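Local coordinates for protein laccase (Botrytis aclada, PDB 3SQR) that oxidises phenolic substrates such as hydroquinones at the expense of molecular oxygen, using a set of copper ions, and probably serves in lignin degradation, at residues Cys39-Ser42 / Cys48-Glu51; Gly50-Asp55 / Ala102-Asn107; Pro188-Tyr193 / Ile295-Thr300. All blocks are in the same frame, centred on the assembly; numbering follows the deposited sequence.

Overall arrangement
In this multicopper oxidase, contacts 1 and 2 fold the N-terminal residues and set them on the first cupredoxin-like domain, while contact 3 joins the interdomain linker to the second. Contact 2 begins on the stretch where contact 1 ends, and contact 3 opens only after contact 2 has closed. Contacts 1 and 2, centres about 9 Å apart, share Gly-50 and Glu-51 and the small antiparallel pair of strands 48-49 and 52-53, which contact 2 carries to the end of strand 100-103. Contact 3, centred about 16 Å from contact 1 and 17 Å from contact 2, reaches strand 293-300. Pro-188 packs against Trp-49 and Trp-104, and Ile-54 on Thr-190 connects the two regions, away from the copper sites.

Contact 1. Residues Cys39-Ser42 / Cys48-Glu51; sequences CANS and CWGE
With chi1 at 43°, the sulfur of Cys-39 sits between its own backbone N and carbonyl carbon, while that of Cys-48 lies anti to the carbonyl carbon; the two settings bring SG of Cys-39 to 2.1 Å from SG of Cys-48. The resulting disulfide has a chi3 of -88°, close to the relaxed right-angle value for a sulfur-sulfur bond. Beside it, Cys-39 and Gly-50 form a single antiparallel bridge as a hydrogen-bonded pair: Gly-50 N gives to Cys-39 O at 2.6 Å, and Cys-39 N to Gly-50 O at 3.1 Å. This is a short disulfide-closed loop at the protein surface, its ends joined both covalently and through the backbone. Asn-41 adds a third polar link. Its ND2 donates to Cys-48 O at 2.9 Å, almost straight and with the acceptor in the amide plane, while OD1 accepts from Arg-46 within the loop. The same amide meets the six-membered end of the Trp-49 indole at its edge, CG of Asn-41 lying 3.7 Å from CZ3 of Trp-49, with the two planes turned 67° apart.

Contact 2. Residues Gly50-Asp55 / Ala102-Asn107; sequences GEYSID and ADWGDN
Tyr-52 and Trp-104 carry the apolar part of this contact, and they meet chiefly through the tyrosine's CB. That carbon lies 3.7 Å from CZ3 and 3.9 Å from CH2 of Trp-104, so the far end of the indole reaches the base of the tyrosine side chain. Tyr-52 leaves its backbone toward the indole, but the phenol then leads away from it. The two aromatic groups are therefore inclined neighbours, with the Tyr-52 centroid 5.7 Å from that of the six-membered ring of Trp-104 and their planes at 60°. Setting CG anti to the backbone N (chi1 -177°) projects the Trp-104 indole across to the other segment. Pro-63 touches both side chains, and Trp-49 and Tyr-162 meet the indole as well, so the buried tryptophan is packed by several apolar groups.

Polar interactions act within each segment, with no hydrogen bond crossing between them. In residues 50-55, Ser-53 OG accepts from Asp-55 N at 2.8 Å, an ST turn that starts on the last residue of strand 52-53. In residues 102-107, Asp-106 N bonds to Asp-103 O at 2.9 Å, while Asp-106 OD2 accepts from Asp-103 N at 2.8 Å, from above the carboxylate plane. Arg-68 makes salt bridges with both aspartates, tying the turn to strand 67-79.

The backbone bond closes a type II beta turn from Asp-103 to Asp-106, with Gly-105 at its third position. This turn links strands 100-103 and 107-114, which belong to different sheets of the first cupredoxin-like domain, and presents Trp-104 to the N-terminal segment.

Contact 3. Residues Pro188-Tyr193 / Ile295-Thr300; sequences PATADY and IVPYTT. With MAN (alpha-D-mannopyranose), chain L.
Ile-295 meets Thr-190 through its backbone carbonyl: O of Ile-295 lies 2.9 Å from OG1 of Thr-190. The hydroxyl also has Ile-288 O within reach, so its proton may go to either carbonyl, and the bond to Ile-295 is best read as one of two alternatives. A chi1 of 51° places OG1 between the backbone N and carbonyl carbon of Thr-190, facing the strand. CG2, anti to the carbonyl carbon, also approaches Ile-295 O, at 3.4 Å, so the threonine covers this oxygen with both its branches. Ile-295 starts its side chain away from the linker, so the carbonyl makes the contact.

After Val-296, whose backbone bonds to Val-377, Pro-297 turns its ring toward the linker. Its CG lies 3.4 Å from Thr-190 O and 3.7 Å from Thr-190 OG1, the proline and threonine side chains crossing at a slant. The same CG is 4.2 Å from CB of Ala-191, an apolar touch that extends the packing one residue further along the linker.

Tyr-298 belongs to a different surface. Its ring has a mannose of a glycan attached to the protein close by, CD2 of Tyr-298 lying 3.6 Å from C1 of the sugar, while its hydroxyl is hydrogen-bonded to Glu-371.

Strand 293-300 is an outermost strand of a six-stranded mixed sheet in the second cupredoxin-like domain, and the linker leading out of the first domain packs against the middle of this edge strand, a linker-to-domain contact of the three-domain laccase fold.

Contact 1. Residues Cys39-Ser42 / Cys48-Glu51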
ATOM      1  N   CYS A  39      -7.058   4.835  30.911  1.00 48.91           N
ATOM      2  CA  CYS A  39      -8.503   4.812  30.575  1.00 46.73           C
ATOM      3  C   CYS A  39      -8.742   3.807  29.492  1.00 45.05           C
ATOM      4  O   CYS A  39      -7.836   3.527  28.693  1.00 44.11           O
ATOM      5  CB  CYS A  39      -9.071   6.164  30.134  1.00 46.74           C
ATOM      6  SG  CYS A  39      -8.058   7.094  29.026  1.00 45.89           S
ATOM      7  N   ALA A  40      -9.961   3.264  29.481  1.00 41.93           N
ATOM      8  CA  ALA A  40     -10.367   2.294  28.483  1.00 40.63           C
ATOM      9  C   ALA A  40     -10.825   2.993  27.200  1.00 38.66           C
ATOM     10  O   ALA A  40     -11.454   4.054  27.208  1.00 36.53           O
ATOM     11  CB  ALA A  40     -11.496   1.391  29.041  1.00 40.83           C
ATOM     12  N   ASN A  41     -10.488   2.369  26.072  1.00 36.60           N
ATOM     13  CA  ASN A  41     -10.977   2.789  24.770  1.00 35.56           C
ATOM     14  C   ASN A  41     -12.482   2.598  24.775  1.00 36.13           C
ATOM     15  O   ASN A  41     -12.970   1.535  25.184  1.00 37.03           O
ATOM     16  CB  ASN A  41     -10.337   1.921  23.652  1.00 34.60           C
ATOM     17  CG  ASN A  41     -10.616   2.450  22.265  1.00 33.60           C
ATOM     18  OD1 ASN A  41     -11.518   1.962  21.554  1.00 35.53           O
ATOM     19  ND2 ASN A  41      -9.840   3.455  21.853  1.00 30.29           N
ATOM     20  N   SER A  42     -13.200   3.616  24.346  1.00 34.83           N
ATOM     21  CA  SER A  42     -14.647   3.505  24.134  1.00 34.57           C
ATOM     22  C   SER A  42     -15.046   4.454  23.036  1.00 33.44           C
ATOM     23  O   SER A  42     -14.260   5.299  22.589  1.00 33.06           O
ATOM     24  CB  SER A  42     -15.434   3.884  25.412  1.00 33.43           C
ATOM     25  OG  SER A  42     -15.535   5.315  25.500  1.00 34.03           O
ATOM     26  N   CYS A  48      -8.047   6.748  24.212  1.00 32.94           N
ATOM     27  CA  CYS A  48      -7.558   5.920  25.272  1.00 34.37           C
ATOM     28  C   CYS A  48      -7.181   4.545  24.774  1.00 34.10           C
ATOM     29  O   CYS A  48      -7.858   3.982  23.906  1.00 34.49           O
ATOM     30  CB  CYS A  48      -8.631   5.714  26.318  1.00 34.59           C
ATOM     31  SG  CYS A  48      -9.105   7.207  27.242  1.00 40.61           S
ATOM     32  N   TRP A  49      -6.139   3.995  25.372  1.00 34.94           N
ATOM     33  CA  TRP A  49      -5.793   2.599  25.146  1.00 34.76           C
ATOM     34  C   TRP A  49      -5.232   1.982  26.430  1.00 35.39           C
ATOM     35  O   TRP A  49      -4.184   1.367  26.428  1.00 34.35           O
ATOM     36  CB  TRP A  49      -4.805   2.458  23.996  1.00 34.43           C
ATOM     37  CG  TRP A  49      -4.812   1.085  23.416  1.00 33.01           C
ATOM     38  CD1 TRP A  49      -3.828   0.121  23.529  1.00 31.84           C
ATOM     39  CD2 TRP A  49      -5.858   0.501  22.638  1.00 33.47           C
ATOM     40  NE1 TRP A  49      -4.233  -1.033  22.898  1.00 31.59           N
ATOM     41  CE2 TRP A  49      -5.449  -0.813  22.299  1.00 33.06           C
ATOM     42  CE3 TRP A  49      -7.091   0.963  22.165  1.00 31.61           C
ATOM     43  CZ2 TRP A  49      -6.264  -1.676  21.540  1.00 31.66           C
ATOM     44  CZ3 TRP A  49      -7.876   0.125  21.420  1.00 32.91           C
ATOM     45  CH2 TRP A  49      -7.456  -1.188  21.091  1.00 33.44           C
ATOM     46  N   GLY A  50      -5.946   2.150  27.542  1.00 36.64           N
ATOM     47  CA  GLY A  50      -5.508   1.623  28.814  1.00 36.58           C
ATOM     48  C   GLY A  50      -4.426   2.537  29.335  1.00 36.79           C
ATOM     49  O   GLY A  50      -4.623   3.758  29.395  1.00 37.93           O
ATOM     50  N   GLU A  51      -3.267   1.953  29.635  1.00 36.86           N
ATOM     51  CA  GLU A  51      -2.077   2.697  30.102  1.00 37.31           C
ATOM     52  C   GLU A  51      -1.465   3.486  28.948  1.00 37.51           C
ATOM     53  O   GLU A  51      -0.614   4.349  29.141  1.00 37.71           O
ATOM     54  CB  GLU A  51      -1.002   1.724  30.620  1.00 38.54           C
TER

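Contact 2. Residues Gly50-Asp55 / Ala102-Asn107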
ATOM      1  N   GLY A  50      -5.946   2.150  27.542  1.00 36.64           N
ATOM      2  CA  GLY A  50      -5.508   1.623  28.814  1.00 36.58           C
ATOM      3  C   GLY A  50      -4.426   2.537  29.335  1.00 36.79           C
ATOM      4  O   GLY A  50      -4.623   3.758  29.395  1.00 37.93           O
ATOM      5  N   GLU A  51      -3.267   1.953  29.635  1.00 36.86           N
ATOM      6  CA  GLU A  51      -2.077   2.697  30.102  1.00 37.31           C
ATOM      7  C   GLU A  51      -1.465   3.486  28.948  1.00 37.51           C
ATOM      8  O   GLU A  51      -0.614   4.349  29.141  1.00 37.71           O
ATOM      9  CB  GLU A  51      -1.002   1.724  30.620  1.00 38.54           C
ATOM     10  N   TYR A  52      -1.882   3.152  27.724  1.00 36.04           N
ATOM     11  CA  TYR A  52      -1.354   3.807  26.535  1.00 35.01           C
ATOM     12  C   TYR A  52      -2.422   4.652  25.940  1.00 34.32           C
ATOM     13  O   TYR A  52      -3.582   4.614  26.368  1.00 35.39           O
ATOM     14  CB  TYR A  52      -0.913   2.763  25.536  1.00 34.50           C
ATOM     15  CG  TYR A  52       0.003   1.733  26.123  1.00 35.52           C
ATOM     16  CD1 TYR A  52       1.352   2.000  26.313  1.00 39.27           C
ATOM     17  CD2 TYR A  52      -0.474   0.477  26.493  1.00 40.00           C
ATOM     18  CE1 TYR A  52       2.194   1.048  26.845  1.00 37.50           C
ATOM     19  CE2 TYR A  52       0.385  -0.494  27.021  1.00 40.16           C
ATOM     20  CZ  TYR A  52       1.709  -0.193  27.198  1.00 39.92           C
ATOM     21  OH  TYR A  52       2.566  -1.181  27.700  1.00 41.87           O
ATOM     22  N   SER A  53      -2.042   5.442  24.963  1.00 31.32           N
ATOM     23  CA  SER A  53      -2.977   6.332  24.387  1.00 31.54           C
ATOM     24  C   SER A  53      -2.476   6.789  23.074  1.00 29.70           C
ATOM     25  O   SER A  53      -1.372   6.413  22.609  1.00 27.82           O
ATOM     26  CB  SER A  53      -3.136   7.569  25.291  1.00 32.03           C
ATOM     27  OG  SER A  53      -2.033   8.453  25.149  1.00 31.92           O
ATOM     28  N   ILE A  54      -3.246   7.695  22.512  1.00 31.41           N
ATOM     29  CA  ILE A  54      -2.918   8.378  21.267  1.00 30.71           C
ATOM     30  C   ILE A  54      -1.624   9.165  21.412  1.00 31.02           C
ATOM     31  O   ILE A  54      -1.014   9.563  20.440  1.00 28.29           O
ATOM     32  CB  ILE A  54      -4.130   9.279  20.884  1.00 33.03           C
ATOM     33  CG1 ILE A  54      -4.237   9.410  19.392  1.00 33.06           C
ATOM     34  CG2 ILE A  54      -4.087  10.640  21.668  1.00 30.71           C
ATOM     35  CD1 ILE A  54      -4.552   8.092  18.706  1.00 36.60           C
ATOM     36  N   ASP A  55      -1.225   9.443  22.678  1.00 31.36           N
ATOM     37  CA  ASP A  55      -0.011  10.208  22.909  1.00 32.13           C
ATOM     38  C   ASP A  55       1.225   9.334  23.135  1.00 31.06           C
ATOM     39  O   ASP A  55       2.384   9.840  23.236  1.00 30.16           O
ATOM     40  CB  ASP A  55      -0.241  11.162  24.097  1.00 31.95           C
ATOM     41  CG  ASP A  55      -1.272  12.216  23.788  1.00 34.62           C
ATOM     42  OD1 ASP A  55      -1.168  12.897  22.725  1.00 36.57           O
ATOM     43  OD2 ASP A  55      -2.163  12.361  24.596  1.00 39.52           O
ATOM     44  N   ALA A 102      -5.685  -7.529  14.561  1.00 25.34           N
ATOM     45  CA  ALA A 102      -4.931  -7.710  15.750  1.00 25.40           C
ATOM     46  C   ALA A 102      -5.020  -6.454  16.575  1.00 24.88           C
ATOM     47  O   ALA A 102      -5.671  -5.508  16.187  1.00 24.59           O
ATOM     48  CB  ALA A 102      -3.426  -8.093  15.411  1.00 25.83           C
ATOM     49  N   ASP A 103      -4.461  -6.496  17.779  1.00 24.40           N
ATOM     50  CA  ASP A 103      -4.337  -5.332  18.628  1.00 23.64           C
ATOM     51  C   ASP A 103      -2.902  -4.913  18.592  1.00 22.73           C
ATOM     52  O   ASP A 103      -1.992  -5.725  18.455  1.00 22.07           O
ATOM     53  CB  ASP A 103      -4.675  -5.653  20.114  1.00 23.91           C
ATOM     54  CG  ASP A 103      -6.134  -5.975  20.309  1.00 25.74           C
ATOM     55  OD1 ASP A 103      -6.970  -5.419  19.605  1.00 27.69           O
ATOM     56  OD2 ASP A 103      -6.420  -6.849  21.123  1.00 33.94           O
ATOM     57  N   TRP A 104      -2.722  -3.622  18.793  1.00 23.21           N
ATOM     58  CA  TRP A 104      -1.444  -3.009  18.973  1.00 23.29           C
ATOM     59  C   TRP A 104      -0.653  -3.831  19.985  1.00 23.67           C
ATOM     60  O   TRP A 104      -1.101  -4.055  21.117  1.00 26.30           O
ATOM     61  CB  TRP A 104      -1.723  -1.607  19.485  1.00 21.49           C
ATOM     62  CG  TRP A 104      -0.585  -0.768  19.670  1.00 21.57           C
ATOM     63  CD1 TRP A 104       0.657  -0.917  19.131  1.00 23.28           C
ATOM     64  CD2 TRP A 104      -0.567   0.431  20.415  1.00 23.43           C
ATOM     65  NE1 TRP A 104       1.503   0.117  19.558  1.00 24.22           N
ATOM     66  CE2 TRP A 104       0.755   0.954  20.355  1.00 24.48           C
ATOM     67  CE3 TRP A 104      -1.533   1.096  21.201  1.00 23.36           C
ATOM     68  CZ2 TRP A 104       1.135   2.099  21.043  1.00 25.64           C
ATOM     69  CZ3 TRP A 104      -1.151   2.262  21.878  1.00 25.49           C
ATOM     70  CH2 TRP A 104       0.162   2.758  21.776  1.00 27.26           C
ATOM     71  N   GLY A 105       0.540  -4.253  19.574  1.00 22.47           N
ATOM     72  CA  GLY A 105       1.429  -5.020  20.447  1.00 23.66           C
ATOM     73  C   GLY A 105       1.369  -6.529  20.260  1.00 23.39           C
ATOM     74  O   GLY A 105       2.233  -7.233  20.801  1.00 24.90           O
ATOM     75  N   ASP A 106       0.348  -7.042  19.548  1.00 23.27           N
ATOM     76  CA  ASP A 106       0.210  -8.453  19.347  1.00 23.45           C
ATOM     77  C   ASP A 106       1.345  -8.984  18.464  1.00 23.66           C
ATOM     78  O   ASP A 106       1.919  -8.232  17.661  1.00 24.64           O
ATOM     79  CB  ASP A 106      -1.110  -8.785  18.662  1.00 22.76           C
ATOM     80  CG  ASP A 106      -2.297  -8.660  19.584  1.00 24.44           C
ATOM     81  OD1 ASP A 106      -2.164  -8.490  20.837  1.00 25.38           O
ATOM     82  OD2 ASP A 106      -3.409  -8.771  19.027  1.00 22.24           O
ATOM     83  N   ASN A 107       1.639 -10.265  18.633  1.00 23.75           N
ATOM     84  CA  ASN A 107       2.606 -10.980  17.777  1.00 23.80           C
ATOM     85  C   ASN A 107       1.786 -11.765  16.829  1.00 23.84           C
ATOM     86  O   ASN A 107       0.899 -12.468  17.279  1.00 26.40           O
ATOM     87  CB  ASN A 107       3.510 -11.846  18.644  1.00 25.12           C
ATOM     88  CG  ASN A 107       4.403 -10.996  19.523  1.00 29.49           C
ATOM     89  OD1 ASN A 107       5.109 -10.145  19.043  1.00 32.00           O
ATOM     90  ND2 ASN A 107       4.351 -11.212  20.840  1.00 37.42           N
TER

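Contact 3. Residues Pro188-Tyr193 / Ile295-Thr300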
ATOM      1  N   PRO A 188      -5.704   3.160  19.696  1.00 25.96           N
ATOM      2  CA  PRO A 188      -6.444   4.383  19.924  1.00 26.94           C
ATOM      3  C   PRO A 188      -6.656   5.208  18.641  1.00 27.12           C
ATOM      4  O   PRO A 188      -6.172   4.876  17.572  1.00 24.80           O
ATOM      5  CB  PRO A 188      -5.560   5.128  20.896  1.00 27.13           C
ATOM      6  CG  PRO A 188      -4.156   4.707  20.527  1.00 26.80           C
ATOM      7  CD  PRO A 188      -4.341   3.231  20.190  1.00 25.75           C
ATOM      8  N   ALA A 189      -7.389   6.307  18.755  1.00 26.45           N
ATOM      9  CA  ALA A 189      -7.736   7.129  17.550  1.00 26.38           C
ATOM     10  C   ALA A 189      -7.893   8.585  17.996  1.00 25.44           C
ATOM     11  O   ALA A 189      -8.099   8.844  19.167  1.00 27.15           O
ATOM     12  CB  ALA A 189      -9.033   6.607  16.915  1.00 24.37           C
ATOM     13  N   THR A 190      -7.807   9.509  17.074  1.00 26.37           N
ATOM     14  CA  THR A 190      -7.730  10.907  17.403  1.00 27.89           C
ATOM     15  C   THR A 190      -9.109  11.576  17.394  1.00 27.89           C
ATOM     16  O   THR A 190      -9.210  12.752  17.676  1.00 30.20           O
ATOM     17  CB  THR A 190      -6.868  11.664  16.470  1.00 25.95           C
ATOM     18  OG1 THR A 190      -7.278  11.387  15.126  1.00 25.14           O
ATOM     19  CG2 THR A 190      -5.345  11.383  16.701  1.00 24.16           C
ATOM     20  N   ALA A 191     -10.141  10.819  17.063  1.00 29.57           N
ATOM     21  CA  ALA A 191     -11.523  11.274  17.227  1.00 29.42           C
ATOM     22  C   ALA A 191     -12.370  10.117  17.640  1.00 30.14           C
ATOM     23  O   ALA A 191     -12.053   8.960  17.372  1.00 30.46           O
ATOM     24  CB  ALA A 191     -12.072  11.939  15.915  1.00 28.74           C
ATOM     25  N   ASP A 192     -13.459  10.432  18.319  1.00 29.06           N
ATOM     26  CA  ASP A 192     -14.427   9.472  18.759  1.00 29.38           C
ATOM     27  C   ASP A 192     -15.337   9.031  17.636  1.00 28.09           C
ATOM     28  O   ASP A 192     -15.564   9.770  16.647  1.00 28.65           O
ATOM     29  CB  ASP A 192     -15.266  10.079  19.900  1.00 29.80           C
ATOM     30  CG  ASP A 192     -14.467  10.257  21.187  1.00 34.81           C
ATOM     31  OD1 ASP A 192     -13.411   9.615  21.387  1.00 30.66           O
ATOM     32  OD2 ASP A 192     -14.919  11.058  22.019  1.00 34.48           O
ATOM     33  N   TYR A 193     -15.780   7.786  17.746  1.00 29.15           N
ATOM     34  CA  TYR A 193     -16.676   7.195  16.825  1.00 28.71           C
ATOM     35  C   TYR A 193     -17.341   6.032  17.475  1.00 28.94           C
ATOM     36  O   TYR A 193     -16.863   5.457  18.475  1.00 29.45           O
ATOM     37  CB  TYR A 193     -15.977   6.755  15.508  1.00 28.31           C
ATOM     38  CG  TYR A 193     -14.896   5.732  15.774  1.00 27.58           C
ATOM     39  CD1 TYR A 193     -13.617   6.139  16.095  1.00 28.82           C
ATOM     40  CD2 TYR A 193     -15.184   4.399  15.745  1.00 26.34           C
ATOM     41  CE1 TYR A 193     -12.638   5.201  16.356  1.00 29.01           C
ATOM     42  CE2 TYR A 193     -14.215   3.425  15.980  1.00 27.40           C
ATOM     43  CZ  TYR A 193     -12.944   3.852  16.291  1.00 26.61           C
ATOM     44  OH  TYR A 193     -11.975   2.908  16.583  1.00 30.40           O
ATOM     45  N   ILE A 295      -3.558  11.451  12.849  1.00 23.86           N
ATOM     46  CA  ILE A 295      -3.338  12.858  12.575  1.00 23.44           C
ATOM     47  C   ILE A 295      -4.369  13.668  13.349  1.00 24.85           C
ATOM     48  O   ILE A 295      -5.368  13.158  13.780  1.00 25.46           O
ATOM     49  CB  ILE A 295      -3.422  13.224  11.065  1.00 24.14           C
ATOM     50  CG1 ILE A 295      -4.789  12.923  10.472  1.00 23.87           C
ATOM     51  CG2 ILE A 295      -2.317  12.422  10.234  1.00 23.23           C
ATOM     52  CD1 ILE A 295      -5.036  13.574   9.056  1.00 24.78           C
ATOM     53  N   VAL A 296      -4.034  14.928  13.554  1.00 25.50           N
ATOM     54  CA  VAL A 296      -5.017  15.885  14.075  1.00 26.35           C
ATOM     55  C   VAL A 296      -6.192  15.896  13.117  1.00 26.30           C
ATOM     56  O   VAL A 296      -6.010  16.168  11.942  1.00 26.26           O
ATOM     57  CB  VAL A 296      -4.364  17.257  14.181  1.00 27.22           C
ATOM     58  CG1 VAL A 296      -5.423  18.327  14.707  1.00 28.30           C
ATOM     59  CG2 VAL A 296      -3.226  17.126  15.091  1.00 26.90           C
ATOM     60  N   PRO A 297      -7.405  15.672  13.628  1.00 26.68           N
ATOM     61  CA  PRO A 297      -8.522  15.583  12.684  1.00 27.60           C
ATOM     62  C   PRO A 297      -8.758  16.858  11.861  1.00 28.84           C
ATOM     63  O   PRO A 297      -8.616  17.972  12.379  1.00 29.04           O
ATOM     64  CB  PRO A 297      -9.712  15.302  13.585  1.00 27.49           C
ATOM     65  CG  PRO A 297      -9.112  14.634  14.819  1.00 28.20           C
ATOM     66  CD  PRO A 297      -7.801  15.292  14.997  1.00 26.82           C
ATOM     67  N   TYR A 298      -9.097  16.689  10.586  1.00 27.63           N
ATOM     68  CA  TYR A 298      -9.533  17.749   9.728  1.00 27.96           C
ATOM     69  C   TYR A 298     -10.691  17.254   8.882  1.00 29.59           C
ATOM     70  O   TYR A 298     -10.901  16.037   8.682  1.00 28.50           O
ATOM     71  CB  TYR A 298      -8.414  18.329   8.885  1.00 28.05           C
ATOM     72  CG  TYR A 298      -8.015  17.491   7.668  1.00 26.26           C
ATOM     73  CD1 TYR A 298      -7.119  16.455   7.800  1.00 26.18           C
ATOM     74  CD2 TYR A 298      -8.535  17.763   6.421  1.00 27.65           C
ATOM     75  CE1 TYR A 298      -6.733  15.717   6.703  1.00 24.54           C
ATOM     76  CE2 TYR A 298      -8.151  17.022   5.298  1.00 25.81           C
ATOM     77  CZ  TYR A 298      -7.209  16.003   5.482  1.00 23.55           C
ATOM     78  OH  TYR A 298      -6.786  15.245   4.434  1.00 24.99           O
ATOM     79  N   THR A 299     -11.516  18.199   8.454  1.00 30.15           N
ATOM     80  CA  THR A 299     -12.686  17.837   7.674  1.00 30.83           C
ATOM     81  C   THR A 299     -12.462  18.170   6.216  1.00 30.31           C
ATOM     82  O   THR A 299     -11.788  19.137   5.837  1.00 28.45           O
ATOM     83  CB  THR A 299     -13.959  18.530   8.212  1.00 31.88           C
ATOM     84  OG1 THR A 299     -13.719  19.931   8.300  1.00 35.03           O
ATOM     85  CG2 THR A 299     -14.327  17.994   9.555  1.00 31.00           C
ATOM     86  N   THR A 300     -13.007  17.315   5.369  1.00 28.85           N
ATOM     87  CA  THR A 300     -12.874  17.471   3.960  1.00 29.47           C
ATOM     88  C   THR A 300     -14.098  16.844   3.306  1.00 28.06           C
ATOM     89  O   THR A 300     -14.671  15.905   3.848  1.00 28.24           O
ATOM     90  CB  THR A 300     -11.542  16.833   3.430  1.00 29.05           C
ATOM     91  OG1 THR A 300     -11.384  17.224   2.083  1.00 30.27           O
ATOM     92  CG2 THR A 300     -11.581  15.247   3.581  1.00 27.48           C
TER
HETATM   93  C1  MAN L 561      -6.288  20.382   5.257  1.00 29.50           C
HETATM   94  C2  MAN L 561      -7.274  20.876   4.206  1.00 32.35           C
HETATM   95  C3  MAN L 561      -6.662  21.958   3.328  1.00 33.78           C
HETATM   96  C4  MAN L 561      -6.107  23.079   4.211  1.00 34.05           C
HETATM   97  C5  MAN L 561      -5.117  22.479   5.218  1.00 30.73           C
HETATM   98  C6  MAN L 561      -4.599  23.559   6.177  1.00 32.52           C
HETATM   99  O2  MAN L 561      -8.441  21.324   4.885  1.00 33.70           O
HETATM  100  O3  MAN L 561      -7.627  22.383   2.362  1.00 34.49           O
HETATM  101  O4  MAN L 561      -5.417  23.989   3.405  1.00 31.65           O
HETATM  102  O5  MAN L 561      -5.745  21.467   5.999  1.00 29.87           O
HETATM  103  O6  MAN L 561      -5.729  24.060   6.902  1.00 34.10           O